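Local coordinates for uncharacterized protein (Klebsiella pneumoniae, PDB 2A2L), which is of unknown function but belongs to the HbpS-like family, named for haem degradation, so a role connected with haem is possible though unproven, at residues L64-S69 and Q75-I80; V120-S123 and Q129-L132. All coordinates share one frame; numbering follows the deposited sequence.

Contact 1 (L64-S69 and Q75-I80); sequences LNKAWS and QGTHEI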
ATOM      1  N   LEU A  64     -16.282  -1.706   9.617  1.00 22.20           N
ATOM      2  CA  LEU A  64     -16.509  -1.507   8.164  1.00 22.11           C
ATOM      3  C   LEU A  64     -16.284  -2.776   7.351  1.00 22.01           C
ATOM      4  O   LEU A  64     -17.137  -3.205   6.585  1.00 22.07           O
ATOM      5  CB  LEU A  64     -15.655  -0.356   7.610  1.00 22.11           C
ATOM      6  CG  LEU A  64     -15.897   0.060   6.153  1.00 22.16           C
ATOM      7  CD1 LEU A  64     -17.320   0.572   5.968  1.00  5.05           C
ATOM      8  CD2 LEU A  64     -14.857   1.080   5.627  1.00 22.17           C
ATOM      9  N   ASN A  65     -15.147  -3.415   7.525  1.00 21.94           N
ATOM     10  CA  ASN A  65     -14.869  -4.580   6.685  1.00 21.84           C
ATOM     11  C   ASN A  65     -15.708  -5.805   6.953  1.00 21.75           C
ATOM     12  O   ASN A  65     -15.908  -6.614   6.060  1.00 21.69           O
ATOM     13  CB  ASN A  65     -13.395  -4.914   6.698  1.00 21.81           C
ATOM     14  CG  ASN A  65     -12.579  -3.794   6.172  1.00 21.95           C
ATOM     15  OD1 ASN A  65     -12.956  -3.136   5.182  1.00 24.69           O
ATOM     16  ND2 ASN A  65     -11.466  -3.537   6.828  1.00 15.60           N
ATOM     17  N   LYS A  66     -16.197  -5.930   8.181  1.00 21.68           N
ATOM     18  CA  LYS A  66     -17.202  -6.935   8.490  1.00 21.67           C
ATOM     19  C   LYS A  66     -18.440  -6.682   7.672  1.00 21.66           C
ATOM     20  O   LYS A  66     -19.028  -7.620   7.187  1.00 21.65           O
ATOM     21  CB  LYS A  66     -17.552  -6.956   9.981  1.00 21.65           C
ATOM     22  CG  LYS A  66     -16.470  -7.562  10.861  1.00 21.56           C
ATOM     23  CD  LYS A  66     -16.784  -7.369  12.336  1.00 16.54           C
ATOM     24  CE  LYS A  66     -16.008  -8.329  13.232  1.00 15.32           C
ATOM     25  NZ  LYS A  66     -16.363  -8.061  14.660  1.00 14.14           N
ATOM     26  N   ALA A  67     -18.824  -5.418   7.495  1.00 21.70           N
ATOM     27  CA  ALA A  67     -20.023  -5.117   6.709  1.00 21.77           C
ATOM     28  C   ALA A  67     -19.741  -5.451   5.245  1.00 21.81           C
ATOM     29  O   ALA A  67     -20.514  -6.160   4.589  1.00 21.83           O
ATOM     30  CB  ALA A  67     -20.457  -3.645   6.871  1.00 21.72           C
ATOM     31  N   TRP A  68     -18.618  -4.947   4.745  1.00 21.86           N
ATOM     32  CA  TRP A  68     -18.224  -5.194   3.373  1.00 21.89           C
ATOM     33  C   TRP A  68     -18.044  -6.680   3.095  1.00 21.96           C
ATOM     34  O   TRP A  68     -18.377  -7.134   2.000  1.00 21.99           O
ATOM     35  CB  TRP A  68     -16.984  -4.385   2.999  1.00 21.85           C
ATOM     36  CG  TRP A  68     -16.515  -4.635   1.598  1.00 21.87           C
ATOM     37  CD1 TRP A  68     -16.863  -3.933   0.466  1.00  8.48           C
ATOM     38  CD2 TRP A  68     -15.607  -5.655   1.175  1.00 15.39           C
ATOM     39  NE1 TRP A  68     -16.232  -4.463  -0.627  1.00 24.69           N
ATOM     40  CE2 TRP A  68     -15.461  -5.527  -0.226  1.00 23.33           C
ATOM     41  CE3 TRP A  68     -14.939  -6.699   1.836  1.00 10.84           C
ATOM     42  CZ2 TRP A  68     -14.654  -6.384  -0.979  1.00 10.27           C
ATOM     43  CZ3 TRP A  68     -14.143  -7.560   1.083  1.00 14.18           C
ATOM     44  CH2 TRP A  68     -14.005  -7.391  -0.312  1.00 17.27           C
ATOM     45  N   SER A  69     -17.540  -7.432   4.076  1.00 21.99           N
ATOM     46  CA  SER A  69     -17.415  -8.880   3.942  1.00 22.11           C
ATOM     47  C   SER A  69     -18.769  -9.582   3.934  1.00 22.18           C
ATOM     48  O   SER A  69     -19.030 -10.443   3.101  1.00 22.19           O
ATOM     49  CB  SER A  69     -16.544  -9.455   5.058  1.00 22.08           C
ATOM     50  OG  SER A  69     -15.185  -9.114   4.885  1.00 22.07           O
ATOM     51  N   GLN A  75     -23.139 -13.511   3.346  1.00 22.81           N
ATOM     52  CA  GLN A  75     -23.364 -14.351   4.513  1.00 22.78           C
ATOM     53  C   GLN A  75     -22.710 -13.691   5.740  1.00 22.73           C
ATOM     54  O   GLN A  75     -21.978 -12.716   5.604  1.00 22.81           O
ATOM     55  CB  GLN A  75     -22.758 -15.727   4.278  1.00 22.76           C
ATOM     56  CG  GLN A  75     -21.238 -15.670   4.124  1.00 22.85           C
ATOM     57  CD  GLN A  75     -20.635 -17.038   3.938  1.00 36.18           C
ATOM     58  OE1 GLN A  75     -20.123 -17.639   4.885  1.00 39.13           O
ATOM     59  NE2 GLN A  75     -20.710 -17.553   2.717  1.00 34.89           N
ATOM     60  N   GLY A  76     -22.966 -14.205   6.936  1.00 22.64           N
ATOM     61  CA  GLY A  76     -22.315 -13.661   8.124  1.00 22.47           C
ATOM     62  C   GLY A  76     -20.828 -13.945   8.104  1.00 22.39           C
ATOM     63  O   GLY A  76     -20.408 -15.008   7.661  1.00 22.37           O
ATOM     64  N   THR A  77     -20.023 -13.010   8.597  1.00 22.32           N
ATOM     65  CA  THR A  77     -18.604 -13.290   8.824  1.00 22.25           C
ATOM     66  C   THR A  77     -18.334 -14.487   9.768  1.00 22.27           C
ATOM     67  O   THR A  77     -17.230 -15.063   9.770  1.00 22.15           O
ATOM     68  CB  THR A  77     -17.801 -12.020   9.250  1.00 22.35           C
ATOM     69  OG1 THR A  77     -18.323 -11.459  10.467  1.00 22.15           O
ATOM     70  CG2 THR A  77     -17.824 -10.960   8.134  1.00 22.21           C
ATOM     71  N   HIS A  78     -19.359 -14.891  10.527  1.00 22.19           N
ATOM     72  CA  HIS A  78     -19.235 -16.041  11.420  1.00 22.18           C
ATOM     73  C   HIS A  78     -19.320 -17.344  10.656  1.00 22.19           C
ATOM     74  O   HIS A  78     -18.913 -18.385  11.157  1.00 22.19           O
ATOM     75  CB  HIS A  78     -20.263 -16.004  12.570  1.00 22.19           C
ATOM     76  CG  HIS A  78     -21.689 -16.142  12.133  1.00 22.10           C
ATOM     77  ND1 HIS A  78     -22.373 -15.138  11.486  1.00 19.63           N
ATOM     78  CD2 HIS A  78     -22.565 -17.165  12.268  1.00 27.08           C
ATOM     79  CE1 HIS A  78     -23.609 -15.531  11.242  1.00 28.16           C
ATOM     80  NE2 HIS A  78     -23.751 -16.761  11.703  1.00 41.08           N
ATOM     81  N   GLU A  79     -19.838 -17.284   9.434  1.00 22.20           N
ATOM     82  CA  GLU A  79     -20.094 -18.487   8.670  1.00 22.20           C
ATOM     83  C   GLU A  79     -18.883 -18.932   7.856  1.00 22.23           C
ATOM     84  O   GLU A  79     -18.893 -20.019   7.277  1.00 22.30           O
ATOM     85  CB  GLU A  79     -21.284 -18.292   7.748  1.00 22.21           C
ATOM     86  CG  GLU A  79     -22.616 -18.165   8.422  1.00 22.20           C
ATOM     87  CD  GLU A  79     -23.715 -17.977   7.416  1.00 25.82           C
ATOM     88  OE1 GLU A  79     -24.379 -16.915   7.448  1.00 34.06           O
ATOM     89  OE2 GLU A  79     -23.880 -18.871   6.558  1.00 36.03           O
ATOM     90  N   ILE A  80     -17.837 -18.108   7.816  1.00 22.21           N
ATOM     91  CA  ILE A  80     -16.636 -18.430   7.055  1.00 22.11           C
ATOM     92  C   ILE A  80     -15.459 -18.866   7.922  1.00 22.08           C
ATOM     93  O   ILE A  80     -14.461 -19.380   7.408  1.00 22.06           O
ATOM     94  CB  ILE A  80     -16.193 -17.273   6.134  1.00 22.16           C
ATOM     95  CG1 ILE A  80     -16.025 -15.974   6.903  1.00 21.99           C
ATOM     96  CG2 ILE A  80     -17.118 -17.148   4.885  1.00 22.22           C
ATOM     97  CD1 ILE A  80     -16.054 -14.716   6.006  1.00 22.06           C
TER
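Thr77 OG1 is gripped by two backbone groups, hydrogen-bonded to Phe104 O of the downstream loop and, weakly, to Gly107 N, while the methyl of the same side chain meets helix residues Lys66 and Ser69. OG1 lies between the backbone N and the carbonyl carbon (chi1 60°), which leaves CG2 anti to the carbonyl carbon and directed at the helix. There Thr77 CG2 stands 3.7 Å from Lys66 O and 3.7 Å from Ser69 CB, so the methyl is lodged against one helix carbonyl and one side-chain carbon, without a hydrogen bond across the segments. Lys66 CG passes more loosely, 4.3 Å from Thr77 OG1, before the extended chain carries NZ away toward strand 116-123 and the Asp130 carboxylate. Within 75-80, Gly76 closes a small turn with Glu79. Gly76 N donates to Glu79 OE1 at 3.1 Å, meeting the carboxylate from 52° above its plane, and Gly76 O accepts from Glu79 N at 2.9 Å. Thr77 follows Gly76 in this turn, where the chain doubles back after helix 59-72. That helix rests Leu64 on strands 36-41 and 46-51 and Ala67 on strand 36-41, while the backbone of Thr77 bonds to Gly107 at the start of strand 107-111.

Contact 2 (V120-S123 and Q129-L132); sequences VGVS and QDQL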
ATOM      1  N   VAL A 120     -24.311  -5.043   7.535  1.00 26.83           N
ATOM      2  CA  VAL A 120     -23.911  -4.345   8.749  1.00 26.77           C
ATOM      3  C   VAL A 120     -22.668  -5.009   9.335  1.00 26.78           C
ATOM      4  O   VAL A 120     -22.328  -6.133   8.984  1.00 26.70           O
ATOM      5  CB  VAL A 120     -25.074  -4.291   9.821  1.00 26.85           C
ATOM      6  CG1 VAL A 120     -26.364  -3.694   9.231  1.00 26.69           C
ATOM      7  CG2 VAL A 120     -25.366  -5.690  10.410  1.00 26.76           C
ATOM      8  N   GLY A 121     -21.995  -4.287  10.219  1.00 26.77           N
ATOM      9  CA  GLY A 121     -20.782  -4.749  10.882  1.00 26.81           C
ATOM     10  C   GLY A 121     -20.671  -4.091  12.254  1.00 26.87           C
ATOM     11  O   GLY A 121     -20.877  -2.885  12.387  1.00 26.86           O
ATOM     12  N   VAL A 122     -20.381  -4.891  13.280  1.00 26.91           N
ATOM     13  CA  VAL A 122     -20.179  -4.389  14.652  1.00 26.95           C
ATOM     14  C   VAL A 122     -18.824  -4.886  15.154  1.00 26.97           C
ATOM     15  O   VAL A 122     -18.436  -6.025  14.899  1.00 27.00           O
ATOM     16  CB  VAL A 122     -21.316  -4.869  15.609  1.00 26.93           C
ATOM     17  CG1 VAL A 122     -21.010  -4.531  17.069  1.00 27.00           C
ATOM     18  CG2 VAL A 122     -22.630  -4.226  15.239  1.00 26.95           C
ATOM     19  N   SER A 123     -18.089  -4.032  15.845  1.00 27.04           N
ATOM     20  CA  SER A 123     -16.804  -4.441  16.390  1.00 27.09           C
ATOM     21  C   SER A 123     -16.560  -3.729  17.697  1.00 27.18           C
ATOM     22  O   SER A 123     -17.039  -2.619  17.885  1.00 27.18           O
ATOM     23  CB  SER A 123     -15.677  -4.152  15.405  1.00 27.08           C
ATOM     24  OG  SER A 123     -14.441  -4.635  15.892  1.00 26.97           O
ATOM     25  N   GLN A 129     -20.878 -10.848  21.311  1.00 28.83           N
ATOM     26  CA  GLN A 129     -21.541  -9.549  21.431  1.00 28.93           C
ATOM     27  C   GLN A 129     -21.734  -8.816  20.108  1.00 29.03           C
ATOM     28  O   GLN A 129     -22.857  -8.405  19.783  1.00 29.00           O
ATOM     29  CB  GLN A 129     -20.797  -8.660  22.413  1.00 28.96           C
ATOM     30  CG  GLN A 129     -21.062  -9.022  23.864  1.00 28.98           C
ATOM     31  CD  GLN A 129     -20.113  -8.338  24.797  1.00 32.67           C
ATOM     32  OE1 GLN A 129     -19.049  -7.871  24.385  1.00 33.44           O
ATOM     33  NE2 GLN A 129     -20.494  -8.248  26.065  1.00 36.71           N
ATOM     34  N   ASP A 130     -20.642  -8.660  19.353  1.00 29.14           N
ATOM     35  CA  ASP A 130     -20.667  -8.056  18.021  1.00 29.31           C
ATOM     36  C   ASP A 130     -21.817  -8.612  17.186  1.00 29.46           C
ATOM     37  O   ASP A 130     -22.577  -7.865  16.570  1.00 29.46           O
ATOM     38  CB  ASP A 130     -19.344  -8.293  17.291  1.00 29.27           C
ATOM     39  CG  ASP A 130     -18.153  -7.705  18.022  1.00 29.22           C
ATOM     40  OD1 ASP A 130     -18.359  -6.803  18.872  1.00 20.58           O
ATOM     41  OD2 ASP A 130     -17.009  -8.145  17.750  1.00  6.70           O
ATOM     42  N   GLN A 131     -21.945  -9.932  17.209  1.00 29.67           N
ATOM     43  CA  GLN A 131     -22.885 -10.637  16.374  1.00 29.91           C
ATOM     44  C   GLN A 131     -24.332 -10.463  16.886  1.00 30.06           C
ATOM     45  O   GLN A 131     -25.274 -10.443  16.095  1.00 30.08           O
ATOM     46  CB  GLN A 131     -22.480 -12.104  16.315  1.00 29.83           C
ATOM     47  CG  GLN A 131     -23.011 -12.818  15.115  1.00 29.96           C
ATOM     48  CD  GLN A 131     -22.959 -14.318  15.273  1.00 41.03           C
ATOM     49  OE1 GLN A 131     -21.983 -14.876  15.811  1.00 28.36           O
ATOM     50  NE2 GLN A 131     -24.013 -14.993  14.795  1.00 32.28           N
ATOM     51  N   LEU A 132     -24.471 -10.330  18.206  1.00 30.30           N
ATOM     52  CA  LEU A 132     -25.754 -10.138  18.898  1.00 30.53           C
ATOM     53  C   LEU A 132     -26.283  -8.735  18.594  1.00 30.69           C
ATOM     54  O   LEU A 132     -27.493  -8.510  18.541  1.00 30.66           O
ATOM     55  CB  LEU A 132     -25.565 -10.310  20.421  1.00 30.49           C
ATOM     56  CG  LEU A 132     -26.726  -9.972  21.391  1.00 30.45           C
ATOM     57  CD1 LEU A 132     -26.752 -10.922  22.609  1.00 25.81           C
ATOM     58  CD2 LEU A 132     -26.671  -8.543  21.920  1.00 33.45           C
TER
HETATM   59  O   HOH W   1     -13.965  -7.438  16.435  1.00 24.73           O
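Val122 lays its isopropyl group against the backbone of Asp130, with Val122 CB 3.4 Å from Asp130 O. Val122 CG1, anti to the backbone N (chi1 172°), fits alongside the helix and comes within 3.7 Å of Asp130 CA. In return the Asp130 side chain runs alongside the end of the strand: Asp130 CB is 3.4 Å from Val122 O, and Asp130 OD1 reaches to 3.8 Å from Ser123 C. No direct hydrogen bond joins the segments, and the fit is van der Waals contact between a strand and the first turn of the helix that follows it. This is a tight strand-loop-helix connection of the HbpS-like alpha+beta fold, in which strand 116-123 lies inside the antiparallel sheet and runs into helix 127-143. Asp130 ties the connection together through its two oxygens, OD1 accepting from Gly125 N in the intervening loop and OD2 forming a salt bridge with Lys66. Ser123 turns the other way from Val122, its side chain packing on Ile62, Ser63 and Lys66 of helix 59-72. A water lies 2.9 Å from Ser123 OG and donates a weak hydrogen bond to Asp130 OD2 (3.4 Å).

Both contacts are buried, their centres about 10 Å apart, and each folds the chain back on itself with five residues between its segments. Contact 1 holds helix 59-72 to the loop after it; contact 2 holds strand 116-123 to the helix after it. Neither uses a direct hydrogen bond across its segments. At the helix-to-loop return of contact 1 a threonine methyl meets a helix carbonyl, whereas contact 2, at the end of a sheet strand, pairs a valine on helix backbone with a carboxylate beside a serine. Lys66 links the two, starting in contact 1 and ending in contact 2. Beside it the helix also packs directly on the sheet, Ala67 CB being 3.6 Å from Val120 C.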